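Lectin (Pleurotus ostreatus, PDB 6KBJ) binds calcium ions and sugars such as N-acetyl-D-galactosamine, and so probably acts as a calcium-dependent, carbohydrate-recognising fungal lectin. Local coordinates at residues W222-V227 / G349-K354; A252-A257 / Y283-L288; S71-R76 / R173-E178. All coordinates share one frame; numbering follows the deposited sequence.

Contact 1 (W222-V227 / G349-K354)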
ATOM      1  N   TRP A 222       5.137   9.113  22.150  1.00 25.09           N
ATOM      2  CA  TRP A 222       4.775  10.425  22.657  1.00 26.70           C
ATOM      3  C   TRP A 222       6.065  11.146  23.064  1.00 24.80           C
ATOM      4  O   TRP A 222       7.213  10.674  22.931  1.00 29.42           O
ATOM      5  CB  TRP A 222       3.781  10.270  23.876  1.00 26.77           C
ATOM      6  CG  TRP A 222       2.812  11.389  24.192  1.00 26.10           C
ATOM      7  CD1 TRP A 222       2.870  12.190  25.278  1.00 23.68           C
ATOM      8  CD2 TRP A 222       1.653  11.835  23.424  1.00 25.76           C
ATOM      9  NE1 TRP A 222       1.834  13.113  25.214  1.00 23.01           N
ATOM     10  CE2 TRP A 222       1.093  12.918  24.098  1.00 23.25           C
ATOM     11  CE3 TRP A 222       1.089  11.454  22.221  1.00 26.91           C
ATOM     12  CZ2 TRP A 222      -0.022  13.575  23.662  1.00 25.14           C
ATOM     13  CZ3 TRP A 222      -0.039  12.132  21.770  1.00 27.52           C
ATOM     14  CH2 TRP A 222      -0.586  13.175  22.517  1.00 28.30           C
ATOM     15  N   THR A 223       5.801  12.304  23.573  1.00 27.69           N
ATOM     16  CA  THR A 223       6.711  13.154  24.326  1.00 33.40           C
ATOM     17  C   THR A 223       7.015  12.467  25.663  1.00 39.66           C
ATOM     18  O   THR A 223       6.240  11.611  26.123  1.00 36.78           O
ATOM     19  CB  THR A 223       5.927  14.459  24.318  1.00 38.63           C
ATOM     20  OG1 THR A 223       6.559  15.476  23.467  1.00 40.33           O
ATOM     21  CG2 THR A 223       5.538  14.801  25.468  1.00 39.31           C
ATOM     22  N   SER A 224       8.193  12.756  26.175  1.00 41.95           N
ATOM     23  CA  SER A 224       8.838  12.233  27.407  1.00 41.95           C
ATOM     24  C   SER A 224       8.157  12.353  28.777  1.00 43.43           C
ATOM     25  O   SER A 224       8.529  11.733  29.768  1.00 42.58           O
ATOM     26  CB  SER A 224      10.064  13.120  27.611  1.00 42.59           C
ATOM     27  OG  SER A 224      11.054  12.289  27.273  1.00 44.51           O
ATOM     28  N   ASP A 225       7.397  13.396  28.842  1.00 40.88           N
ATOM     29  CA  ASP A 225       6.154  13.546  29.514  1.00 47.79           C
ATOM     30  C   ASP A 225       5.250  12.370  30.004  1.00 50.60           C
ATOM     31  O   ASP A 225       4.528  12.501  30.978  1.00 52.17           O
ATOM     32  CB  ASP A 225       5.347  14.180  28.328  1.00 44.76           C
ATOM     33  CG  ASP A 225       4.714  15.318  28.713  1.00 50.86           C
ATOM     34  OD1 ASP A 225       5.177  15.688  29.795  1.00 59.15           O
ATOM     35  OD2 ASP A 225       3.761  15.777  28.080  1.00 51.64           O
ATOM     36  N   ASN A 226       5.121  11.358  29.142  1.00 49.45           N
ATOM     37  CA  ASN A 226       4.217  10.211  29.287  1.00 46.82           C
ATOM     38  C   ASN A 226       5.006   9.220  30.138  1.00 49.19           C
ATOM     39  O   ASN A 226       6.017   8.680  29.632  1.00 40.12           O
ATOM     40  CB  ASN A 226       3.929   9.659  27.886  1.00 44.11           C
ATOM     41  CG  ASN A 226       2.801   8.672  27.840  1.00 39.42           C
ATOM     42  OD1 ASN A 226       2.733   7.782  28.671  1.00 40.09           O
ATOM     43  ND2 ASN A 226       1.942   8.780  26.817  1.00 32.18           N
ATOM     44  N   VAL A 227       4.697   9.155  31.457  1.00 58.01           N
ATOM     45  CA  VAL A 227       5.465   8.317  32.396  1.00 59.89           C
ATOM     46  C   VAL A 227       4.858   7.114  33.096  1.00 60.23           C
ATOM     47  O   VAL A 227       5.561   6.082  33.249  1.00 61.30           O
ATOM     48  CB  VAL A 227       6.211   9.113  33.505  1.00 65.55           C
ATOM     49  CG1 VAL A 227       7.617   9.471  33.021  1.00 63.24           C
ATOM     50  CG2 VAL A 227       5.368  10.279  34.072  1.00 64.27           C
ATOM     51  N   GLY A 349      16.077  21.833  20.188  1.00 40.84           N
ATOM     52  CA  GLY A 349      15.074  21.765  21.315  1.00 55.00           C
ATOM     53  C   GLY A 349      13.806  20.902  21.109  1.00 51.30           C
ATOM     54  O   GLY A 349      12.900  20.967  21.923  1.00 54.50           O
ATOM     55  N   TRP A 350      13.733  20.168  19.986  1.00 44.38           N
ATOM     56  CA  TRP A 350      12.896  18.999  19.852  1.00 44.23           C
ATOM     57  C   TRP A 350      13.664  17.807  20.405  1.00 44.01           C
ATOM     58  O   TRP A 350      14.813  17.678  20.154  1.00 38.07           O
ATOM     59  CB  TRP A 350      12.521  18.745  18.391  1.00 34.91           C
ATOM     60  CG  TRP A 350      11.647  19.829  17.786  1.00 36.34           C
ATOM     61  CD1 TRP A 350      11.951  21.183  17.638  1.00 37.69           C
ATOM     62  CD2 TRP A 350      10.359  19.661  17.218  1.00 36.26           C
ATOM     63  NE1 TRP A 350      10.902  21.843  17.063  1.00 34.84           N
ATOM     64  CE2 TRP A 350       9.921  20.951  16.767  1.00 34.93           C
ATOM     65  CE3 TRP A 350       9.501  18.562  17.076  1.00 32.28           C
ATOM     66  CZ2 TRP A 350       8.682  21.163  16.186  1.00 35.69           C
ATOM     67  CZ3 TRP A 350       8.262  18.781  16.499  1.00 32.67           C
ATOM     68  CH2 TRP A 350       7.855  20.078  16.075  1.00 37.86           C
ATOM     69  N   GLU A 351      13.000  16.927  21.135  1.00 42.81           N
ATOM     70  CA  GLU A 351      13.637  15.633  21.584  1.00 45.84           C
ATOM     71  C   GLU A 351      13.311  14.451  20.627  1.00 32.90           C
ATOM     72  O   GLU A 351      12.353  14.505  19.889  1.00 37.04           O
ATOM     73  CB  GLU A 351      13.129  15.257  22.987  1.00 48.44           C
ATOM     74  CG  GLU A 351      11.572  15.049  23.092  1.00 54.82           C
ATOM     75  CD  GLU A 351      11.020  14.935  24.525  1.00 57.44           C
ATOM     76  OE1 GLU A 351      11.801  14.569  25.435  1.00 57.86           O
ATOM     77  OE2 GLU A 351       9.830  15.263  24.728  1.00 48.76           O
ATOM     78  N   SER A 352      14.096  13.400  20.674  1.00 30.29           N
ATOM     79  CA  SER A 352      13.677  12.070  20.287  1.00 36.67           C
ATOM     80  C   SER A 352      12.363  11.690  20.937  1.00 41.38           C
ATOM     81  O   SER A 352      12.204  11.872  22.158  1.00 38.34           O
ATOM     82  CB  SER A 352      14.657  11.086  20.806  1.00 37.20           C
ATOM     83  OG  SER A 352      15.718  11.250  19.966  1.00 40.60           O
ATOM     84  N   ALA A 353      11.434  11.194  20.128  1.00 35.66           N
ATOM     85  CA  ALA A 353      10.120  10.798  20.621  1.00 33.09           C
ATOM     86  C   ALA A 353      10.336   9.582  21.504  1.00 29.32           C
ATOM     87  O   ALA A 353      11.246   8.797  21.294  1.00 28.16           O
ATOM     88  CB  ALA A 353       9.223  10.433  19.476  1.00 31.87           C
ATOM     89  N   LYS A 354       9.500   9.482  22.517  1.00 28.23           N
ATOM     90  CA  LYS A 354       9.523   8.327  23.435  1.00 30.76           C
ATOM     91  C   LYS A 354       8.570   7.199  22.918  1.00 24.16           C
ATOM     92  O   LYS A 354       7.405   7.481  22.606  1.00 26.96           O
ATOM     93  CB  LYS A 354       9.040   8.781  24.812  1.00 31.19           C
ATOM     94  CG  LYS A 354       9.387   7.752  25.896  1.00 35.53           C
ATOM     95  CD  LYS A 354       8.664   8.108  27.217  1.00 37.30           C
ATOM     96  CE  LYS A 354       8.723   6.935  28.212  1.00 43.25           C
ATOM     97  NZ  LYS A 354       8.097   7.355  29.504  1.00 42.77           N
TER
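Trp222 and Lys354 form an antiparallel hydrogen-bonded pair where the edge strand 219-222 of a beta sheet meets strand 351-358. Lys354 N gives its hydrogen to Trp222 O at 2.6 Å, and Trp222 N answers to Lys354 O at 2.8 Å. Beyond this pair the chain of 223-227 turns back on itself, with Asn226 N bonded to Thr223 O, and side chains of 349-354 take over. Glu351 holds Ser224 through both carboxylate oxygens: Ser224 OG approaches Glu351 OE1 (3.0 Å) from above the carboxylate plane, while OE2 receives a weak bond from Ser224 N. Lys354 runs past the turn fully extended, its CG anti to the backbone N (chi1 -165°), with CD 4.1 Å from Ser224 CA. At its end NZ is modelled 2.5 Å from Asn226 O, a hydrogen bond whose exact length is doubtful.

Around this first shell, Gln334 also reaches Glu351 OE2 weakly, and Asp225 forms a salt bridge with Arg236, which fastens the turn to strand 235-242. The indole of Trp222 packs on Asn301, a residue of the second calcium site, so the end of the strand borders that site. Asn226 ND2, in turn, makes a weak hydrogen bond to Ala306 O.

Contact 2 (A252-A257 / Y283-L288)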
ATOM      1  N   ALA A 252       2.651   8.511  -1.301  1.00 25.76           N
ATOM      2  CA  ALA A 252       2.758   8.011   0.038  1.00 27.90           C
ATOM      3  C   ALA A 252       1.373   7.595   0.514  1.00 25.74           C
ATOM      4  O   ALA A 252       0.357   8.185   0.088  1.00 23.03           O
ATOM      5  CB  ALA A 252       3.311   9.101   0.900  1.00 28.15           C
ATOM      6  N   THR A 253       1.322   6.586   1.388  1.00 25.59           N
ATOM      7  CA  THR A 253       0.078   6.215   2.027  1.00 24.27           C
ATOM      8  C   THR A 253       0.334   6.243   3.514  1.00 23.59           C
ATOM      9  O   THR A 253       1.368   5.753   3.979  1.00 22.79           O
ATOM     10  CB  THR A 253      -0.324   4.783   1.665  1.00 31.06           C
ATOM     11  OG1 THR A 253      -0.439   4.636   0.265  1.00 34.24           O
ATOM     12  CG2 THR A 253      -1.715   4.373   2.310  1.00 33.33           C
ATOM     13  N   VAL A 254      -0.603   6.786   4.257  1.00 21.91           N
ATOM     14  CA  VAL A 254      -0.351   7.019   5.638  1.00 25.33           C
ATOM     15  C   VAL A 254      -1.491   6.403   6.424  1.00 23.30           C
ATOM     16  O   VAL A 254      -2.624   6.693   6.126  1.00 24.68           O
ATOM     17  CB  VAL A 254      -0.355   8.505   5.979  1.00 25.02           C
ATOM     18  CG1 VAL A 254      -0.051   8.703   7.441  1.00 25.76           C
ATOM     19  CG2 VAL A 254       0.704   9.243   5.171  1.00 28.47           C
ATOM     20  N   LEU A 255      -1.150   5.602   7.422  1.00 19.95           N
ATOM     21  CA  LEU A 255      -2.123   5.043   8.338  1.00 19.98           C
ATOM     22  C   LEU A 255      -1.838   5.591   9.708  1.00 19.66           C
ATOM     23  O   LEU A 255      -0.700   5.511  10.164  1.00 20.04           O
ATOM     24  CB  LEU A 255      -2.028   3.544   8.355  1.00 20.78           C
ATOM     25  CG  LEU A 255      -2.953   2.805   9.344  1.00 20.50           C
ATOM     26  CD1 LEU A 255      -4.362   2.913   8.863  1.00 22.37           C
ATOM     27  CD2 LEU A 255      -2.547   1.358   9.410  1.00 22.92           C
ATOM     28  N   ILE A 256      -2.855   6.144  10.397  1.00 21.34           N
ATOM     29  CA  ILE A 256      -2.544   6.787  11.641  1.00 21.19           C
ATOM     30  C   ILE A 256      -3.695   6.743  12.642  1.00 22.27           C
ATOM     31  O   ILE A 256      -4.867   6.799  12.273  1.00 21.04           O
ATOM     32  CB  ILE A 256      -2.195   8.274  11.334  1.00 22.27           C
ATOM     33  CG1 ILE A 256      -1.953   9.107  12.597  1.00 24.53           C
ATOM     34  CG2 ILE A 256      -3.293   8.922  10.517  1.00 21.86           C
ATOM     35  CD1 ILE A 256      -1.253  10.472  12.330  1.00 25.98           C
ATOM     36  N   ALA A 257      -3.338   6.821  13.908  1.00 22.08           N
ATOM     37  CA  ALA A 257      -4.354   6.973  14.958  1.00 25.00           C
ATOM     38  C   ALA A 257      -3.705   7.598  16.174  1.00 24.34           C
ATOM     39  O   ALA A 257      -2.497   7.446  16.401  1.00 22.95           O
ATOM     40  CB  ALA A 257      -4.873   5.561  15.332  1.00 25.67           C
ATOM     41  N   TYR A 283      -4.602   7.704   4.587  1.00 23.60           N
ATOM     42  CA  TYR A 283      -4.614   8.820   3.601  1.00 24.84           C
ATOM     43  C   TYR A 283      -3.688   8.541   2.472  1.00 24.62           C
ATOM     44  O   TYR A 283      -2.707   7.827   2.641  1.00 28.10           O
ATOM     45  CB  TYR A 283      -4.202  10.158   4.275  1.00 24.28           C
ATOM     46  CG  TYR A 283      -5.048  10.597   5.428  1.00 23.38           C
ATOM     47  CD1 TYR A 283      -6.216  11.314   5.244  1.00 26.43           C
ATOM     48  CD2 TYR A 283      -4.706  10.261   6.704  1.00 26.71           C
ATOM     49  CE1 TYR A 283      -7.005  11.695   6.344  1.00 25.82           C
ATOM     50  CE2 TYR A 283      -5.458  10.639   7.792  1.00 24.63           C
ATOM     51  CZ  TYR A 283      -6.623  11.350   7.611  1.00 25.68           C
ATOM     52  OH  TYR A 283      -7.363  11.697   8.732  1.00 29.20           O
ATOM     53  N   THR A 284      -4.003   9.076   1.304  1.00 25.72           N
ATOM     54  CA  THR A 284      -3.160   8.946   0.114  1.00 26.85           C
ATOM     55  C   THR A 284      -2.646  10.348  -0.177  1.00 28.23           C
ATOM     56  O   THR A 284      -3.399  11.291  -0.123  1.00 28.02           O
ATOM     57  CB  THR A 284      -3.977   8.501  -1.125  1.00 28.55           C
ATOM     58  OG1 THR A 284      -4.391   7.138  -0.917  1.00 31.04           O
ATOM     59  CG2 THR A 284      -3.161   8.521  -2.463  1.00 29.63           C
ATOM     60  N   ILE A 285      -1.357  10.438  -0.473  1.00 26.04           N
ATOM     61  CA  ILE A 285      -0.650  11.651  -0.859  1.00 27.70           C
ATOM     62  C   ILE A 285      -0.060  11.390  -2.239  1.00 23.97           C
ATOM     63  O   ILE A 285       0.920  10.697  -2.396  1.00 25.63           O
ATOM     64  CB  ILE A 285       0.421  11.956   0.198  1.00 31.98           C
ATOM     65  CG1 ILE A 285      -0.320  12.308   1.496  1.00 33.37           C
ATOM     66  CG2 ILE A 285       1.218  13.214  -0.234  1.00 32.09           C
ATOM     67  CD1 ILE A 285       0.394  11.668   2.564  1.00 40.69           C
ATOM     68  N   PRO A 286      -0.767  11.779  -3.261  1.00 25.95           N
ATOM     69  CA  PRO A 286      -0.353  11.483  -4.607  1.00 30.64           C
ATOM     70  C   PRO A 286       0.671  12.494  -5.240  1.00 33.49           C
ATOM     71  O   PRO A 286       1.144  12.271  -6.378  1.00 35.70           O
ATOM     72  CB  PRO A 286      -1.682  11.608  -5.365  1.00 30.69           C
ATOM     73  CG  PRO A 286      -2.289  12.796  -4.715  1.00 29.98           C
ATOM     74  CD  PRO A 286      -1.962  12.617  -3.226  1.00 26.20           C
ATOM     75  N   ASN A 287       0.961  13.598  -4.543  1.00 35.38           N
ATOM     76  CA  ASN A 287       1.695  14.780  -5.133  1.00 40.24           C
ATOM     77  C   ASN A 287       2.911  15.034  -4.245  1.00 37.42           C
ATOM     78  O   ASN A 287       3.165  16.140  -3.831  1.00 34.48           O
ATOM     79  CB  ASN A 287       0.813  16.068  -5.126  1.00 33.81           C
ATOM     80  CG  ASN A 287       0.289  16.387  -3.735  1.00 37.64           C
ATOM     81  OD1 ASN A 287       0.252  15.490  -2.870  1.00 35.89           O
ATOM     82  ND2 ASN A 287      -0.191  17.617  -3.516  1.00 34.26           N
ATOM     83  N   LEU A 288       3.610  13.978  -3.914  1.00 36.54           N
ATOM     84  CA  LEU A 288       4.818  14.115  -3.123  1.00 37.44           C
ATOM     85  C   LEU A 288       5.911  14.967  -3.881  1.00 38.36           C
ATOM     86  O   LEU A 288       6.054  14.896  -5.142  1.00 32.28           O
ATOM     87  CB  LEU A 288       5.370  12.727  -2.890  1.00 33.56           C
ATOM     88  CG  LEU A 288       5.358  12.015  -1.548  1.00 30.64           C
ATOM     89  CD1 LEU A 288       4.398  12.426  -0.521  1.00 30.95           C
ATOM     90  CD2 LEU A 288       5.545  10.536  -1.678  1.00 30.91           C
TER
HETATM   91  O   HOH W   1      -2.511   5.598  -1.138  1.00 38.77           O
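Val254 and Tyr283 pair across two neighbouring antiparallel strands, 249-259 and 281-285, exchanging hydrogen bonds from Tyr283 N to Val254 O (2.7 Å) and from Val254 N to Tyr283 O. Ala252 and Ile285 make a second such pair. Between them Thr253 and Thr284 form a non-hydrogen-bonded pair whose side chains emerge on the other face of the sheet. There a water lies 2.7 Å from Thr253 OG1; its modelled approach to Thr284 OG1 is too short to be trusted in detail. A malonate ion, probably from the crystallisation liquor, also touches Thr253 weakly.

On the face that carries Ala252, Val254, Tyr283 and Ile285, the side chain of Ile285 can be followed outward. Its CB sits beside the partner strand, 4.1 Å from Ala252 CB. CG1 lies anti to the carbonyl carbon (chi1 -66°), and from it CD1 reaches diagonally across the strands to Val254 CG2 at 3.6 Å. Leu288, just past the strand end, folds back so that its CD2 rests 3.7 Å from Ala252 CB, closing this end of the apolar row. At the other end Ile256 CG2 meets the edge of the Tyr283 ring at CE2 (3.9 Å), in the plane of the ring, while the phenol hydroxyl bonds to Tyr262 OH.

Val254 and Tyr283 touch Leu264, and Ile285 touches Val266, both on strand 262-266 of a different sheet. The row is therefore part of an apolar layer between two antiparallel sheets, the packing characteristic of a beta sandwich.

Contact 3 (S71-R76 / R173-E178)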
ATOM      1  N   SER A  71       2.961 -26.760 -11.208  1.00 25.04           N
ATOM      2  CA  SER A  71       3.503 -26.064 -12.348  1.00 23.45           C
ATOM      3  C   SER A  71       3.620 -24.608 -12.019  1.00 25.39           C
ATOM      4  O   SER A  71       2.981 -24.118 -11.054  1.00 24.65           O
ATOM      5  CB  SER A  71       2.549 -26.182 -13.556  1.00 28.20           C
ATOM      6  OG  SER A  71       1.188 -25.910 -13.190  1.00 28.48           O
ATOM      7  N   THR A  72       4.409 -23.904 -12.826  1.00 26.66           N
ATOM      8  CA  THR A  72       4.536 -22.458 -12.721  1.00 27.28           C
ATOM      9  C   THR A  72       4.113 -21.917 -14.063  1.00 27.51           C
ATOM     10  O   THR A  72       4.477 -22.508 -15.070  1.00 26.54           O
ATOM     11  CB  THR A  72       6.010 -22.100 -12.416  1.00 31.36           C
ATOM     12  OG1 THR A  72       6.403 -22.772 -11.214  1.00 31.99           O
ATOM     13  CG2 THR A  72       6.209 -20.564 -12.299  1.00 31.36           C
ATOM     14  N   ARG A  73       3.390 -20.792 -14.101  1.00 26.71           N
ATOM     15  CA  ARG A  73       2.831 -20.281 -15.333  1.00 27.14           C
ATOM     16  C   ARG A  73       2.845 -18.776 -15.323  1.00 28.64           C
ATOM     17  O   ARG A  73       2.656 -18.180 -14.277  1.00 28.57           O
ATOM     18  CB  ARG A  73       1.377 -20.763 -15.524  1.00 27.39           C
ATOM     19  CG  ARG A  73       1.206 -22.285 -15.614  1.00 27.90           C
ATOM     20  CD  ARG A  73       1.766 -22.710 -16.965  1.00 30.50           C
ATOM     21  NE  ARG A  73       1.642 -24.095 -17.189  1.00 31.74           N
ATOM     22  CZ  ARG A  73       2.644 -25.004 -17.080  1.00 38.66           C
ATOM     23  NH1 ARG A  73       3.883 -24.694 -16.720  1.00 36.79           N
ATOM     24  NH2 ARG A  73       2.379 -26.273 -17.277  1.00 36.51           N
ATOM     25  N   PRO A  74       3.059 -18.151 -16.500  1.00 27.16           N
ATOM     26  CA  PRO A  74       3.167 -16.722 -16.601  1.00 26.96           C
ATOM     27  C   PRO A  74       1.877 -16.079 -17.006  1.00 29.12           C
ATOM     28  O   PRO A  74       1.072 -16.698 -17.766  1.00 29.09           O
ATOM     29  CB  PRO A  74       4.196 -16.531 -17.710  1.00 28.03           C
ATOM     30  CG  PRO A  74       3.904 -17.708 -18.644  1.00 30.43           C
ATOM     31  CD  PRO A  74       3.461 -18.832 -17.755  1.00 31.06           C
ATOM     32  N   PHE A  75       1.702 -14.835 -16.574  1.00 26.19           N
ATOM     33  CA  PHE A  75       0.523 -14.027 -16.908  1.00 24.68           C
ATOM     34  C   PHE A  75       1.023 -12.610 -17.104  1.00 27.53           C
ATOM     35  O   PHE A  75       1.840 -12.159 -16.306  1.00 33.95           O
ATOM     36  CB  PHE A  75      -0.520 -14.100 -15.779  1.00 24.91           C
ATOM     37  CG  PHE A  75      -0.967 -15.497 -15.494  1.00 22.76           C
ATOM     38  CD1 PHE A  75      -1.999 -16.068 -16.220  1.00 25.60           C
ATOM     39  CD2 PHE A  75      -0.323 -16.266 -14.594  1.00 23.38           C
ATOM     40  CE1 PHE A  75      -2.335 -17.419 -16.082  1.00 22.74           C
ATOM     41  CE2 PHE A  75      -0.708 -17.598 -14.335  1.00 24.58           C
ATOM     42  CZ  PHE A  75      -1.711 -18.202 -15.116  1.00 25.09           C
ATOM     43  N   ARG A  76       0.552 -11.919 -18.139  1.00 25.95           N
ATOM     44  CA  ARG A  76       0.962 -10.567 -18.483  1.00 27.99           C
ATOM     45  C   ARG A  76      -0.167  -9.735 -18.967  1.00 25.80           C
ATOM     46  O   ARG A  76      -1.029 -10.232 -19.718  1.00 27.58           O
ATOM     47  CB  ARG A  76       1.916 -10.635 -19.696  1.00 32.90           C
ATOM     48  CG  ARG A  76       3.342 -10.908 -19.388  1.00 34.91           C
ATOM     49  CD  ARG A  76       4.170 -11.120 -20.634  1.00 35.91           C
ATOM     50  NE  ARG A  76       4.243  -9.919 -21.438  1.00 36.08           N
ATOM     51  CZ  ARG A  76       5.351  -9.219 -21.697  1.00 37.83           C
ATOM     52  NH1 ARG A  76       6.536  -9.549 -21.184  1.00 38.38           N
ATOM     53  NH2 ARG A  76       5.262  -8.128 -22.455  1.00 40.78           N
ATOM     54  N   ARG A 173       1.065 -22.151 -21.858  1.00 37.82           N
ATOM     55  CA  ARG A 173       0.821 -23.490 -21.253  1.00 43.48           C
ATOM     56  C   ARG A 173       2.162 -24.125 -20.975  1.00 38.81           C
ATOM     57  O   ARG A 173       2.414 -25.240 -21.357  1.00 46.70           O
ATOM     58  CB  ARG A 173      -0.007 -24.410 -22.156  1.00 46.66           C
ATOM     59  CG  ARG A 173      -1.416 -23.912 -22.489  1.00 56.29           C
ATOM     60  CD  ARG A 173      -1.950 -24.603 -23.760  1.00 65.26           C
ATOM     61  NE  ARG A 173      -3.387 -24.840 -23.630  1.00 72.03           N
ATOM     62  CZ  ARG A 173      -4.000 -26.027 -23.376  1.00 64.37           C
ATOM     63  NH1 ARG A 173      -3.355 -27.226 -23.261  1.00 53.07           N
ATOM     64  NH2 ARG A 173      -5.333 -26.015 -23.259  1.00 56.81           N
ATOM     65  N   ALA A 174       3.057 -23.385 -20.342  1.00 41.16           N
ATOM     66  CA  ALA A 174       4.448 -23.822 -20.171  1.00 44.04           C
ATOM     67  C   ALA A 174       5.084 -22.943 -19.131  1.00 39.35           C
ATOM     68  O   ALA A 174       4.556 -21.868 -18.854  1.00 37.87           O
ATOM     69  CB  ALA A 174       5.186 -23.674 -21.519  1.00 48.11           C
ATOM     70  N   ALA A 175       6.193 -23.397 -18.538  1.00 40.32           N
ATOM     71  CA  ALA A 175       6.922 -22.631 -17.546  1.00 40.98           C
ATOM     72  C   ALA A 175       7.321 -21.272 -18.123  1.00 43.53           C
ATOM     73  O   ALA A 175       7.523 -21.112 -19.362  1.00 42.61           O
ATOM     74  CB  ALA A 175       8.145 -23.386 -17.046  1.00 44.36           C
ATOM     75  N   PRO A 176       7.339 -20.247 -17.257  1.00 36.09           N
ATOM     76  CA  PRO A 176       7.694 -18.936 -17.806  1.00 39.56           C
ATOM     77  C   PRO A 176       9.103 -18.909 -18.457  1.00 41.17           C
ATOM     78  O   PRO A 176      10.060 -19.319 -17.795  1.00 45.33           O
ATOM     79  CB  PRO A 176       7.677 -18.003 -16.558  1.00 40.55           C
ATOM     80  CG  PRO A 176       6.967 -18.770 -15.481  1.00 37.05           C
ATOM     81  CD  PRO A 176       7.180 -20.230 -15.794  1.00 35.49           C
ATOM     82  N   PRO A 177       9.230 -18.393 -19.699  1.00 45.39           N
ATOM     83  CA  PRO A 177      10.538 -18.094 -20.302  1.00 48.08           C
ATOM     84  C   PRO A 177      11.396 -17.173 -19.442  1.00 50.45           C
ATOM     85  O   PRO A 177      10.866 -16.447 -18.587  1.00 48.86           O
ATOM     86  CB  PRO A 177      10.205 -17.308 -21.582  1.00 44.98           C
ATOM     87  CG  PRO A 177       8.772 -17.355 -21.739  1.00 46.67           C
ATOM     88  CD  PRO A 177       8.151 -17.733 -20.426  1.00 42.70           C
ATOM     89  N   GLU A 178      12.700 -17.214 -19.694  1.00 56.00           N
ATOM     90  CA  GLU A 178      13.658 -16.292 -19.111  1.00 63.85           C
ATOM     91  C   GLU A 178      13.177 -14.920 -19.524  1.00 53.70           C
ATOM     92  O   GLU A 178      12.907 -14.680 -20.713  1.00 51.13           O
ATOM     93  CB  GLU A 178      15.109 -16.559 -19.620  1.00 79.10           C
ATOM     94  CG  GLU A 178      16.205 -16.604 -18.543  1.00 90.59           C
ATOM     95  CD  GLU A 178      15.939 -17.619 -17.402  1.00104.04           C
ATOM     96  OE1 GLU A 178      15.193 -18.612 -17.584  1.00104.35           O
ATOM     97  OE2 GLU A 178      16.474 -17.422 -16.289  1.00 93.86           O
TER
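Arg73 lays one face of its guanidinium against the backbone between Arg173 and Ala174, with Ala174 N 3.5 Å above the plane near the rim. The opposite face is met by Ser71 CB, so the flat group is sandwiched between its own strand and the loop 173-178. The side chain leaves the strand pointing away from that loop and reaches it by a bend at chi2 (-72°), which brings NE and NH1 back over the peptide. NH1 bonds to Thr72 O at 2.8 Å, the donor standing above the carbonyl plane, and NH2 forms a salt bridge with Glu60. These bonds fix how the guanidinium is turned.

Further along, residues 173-176 run at about a right angle to residues 72-74, and Pro176 fits between two side chains of strand 71-80. The side chain of Thr72 stands across the proline ring, and its CG2 touches Pro176 CD at 3.6 Å. Pro74 meets the same ring through their CB atoms, 4.0 Å apart, while its own CD lies 3.4 Å from Ala174 O. Thr72 O, which already accepts from Arg73 NH1, also receives the C-H of Ala175 CA at 3.5 Å, with an angle of 165° at the hydrogen.

The same strand pairs regularly with strand 129-138, through Arg73 with Gly136 among others, so the loop lies against a strand also held within its sheet. Without classical hydrogen bonds between the two segments, the join probably rests mainly on shape and van der Waals contact, with weak polar contributions from the C-H...O contact and the guanidinium over the peptide.

Contact 3 closes along the chain before contact 1 opens, and contact 2 is nested inside the loop that contact 1 closes. Contacts 1 and 3 lie on opposite sides of the chain's centre, their centres about 53 Å apart, each near a different calcium site. Contact 2 is nearer the middle, with its centre about 24 Å from that of contact 1 and 35 Å from that of contact 3. Contacts 1 and 2 belong to different sheets of the C-terminal half, whereas strand 71-80 of contact 3 belongs to a sheet of the N-terminal half. The similar strand layout and calcium sites of the halves are consistent with two related beta-rich domains.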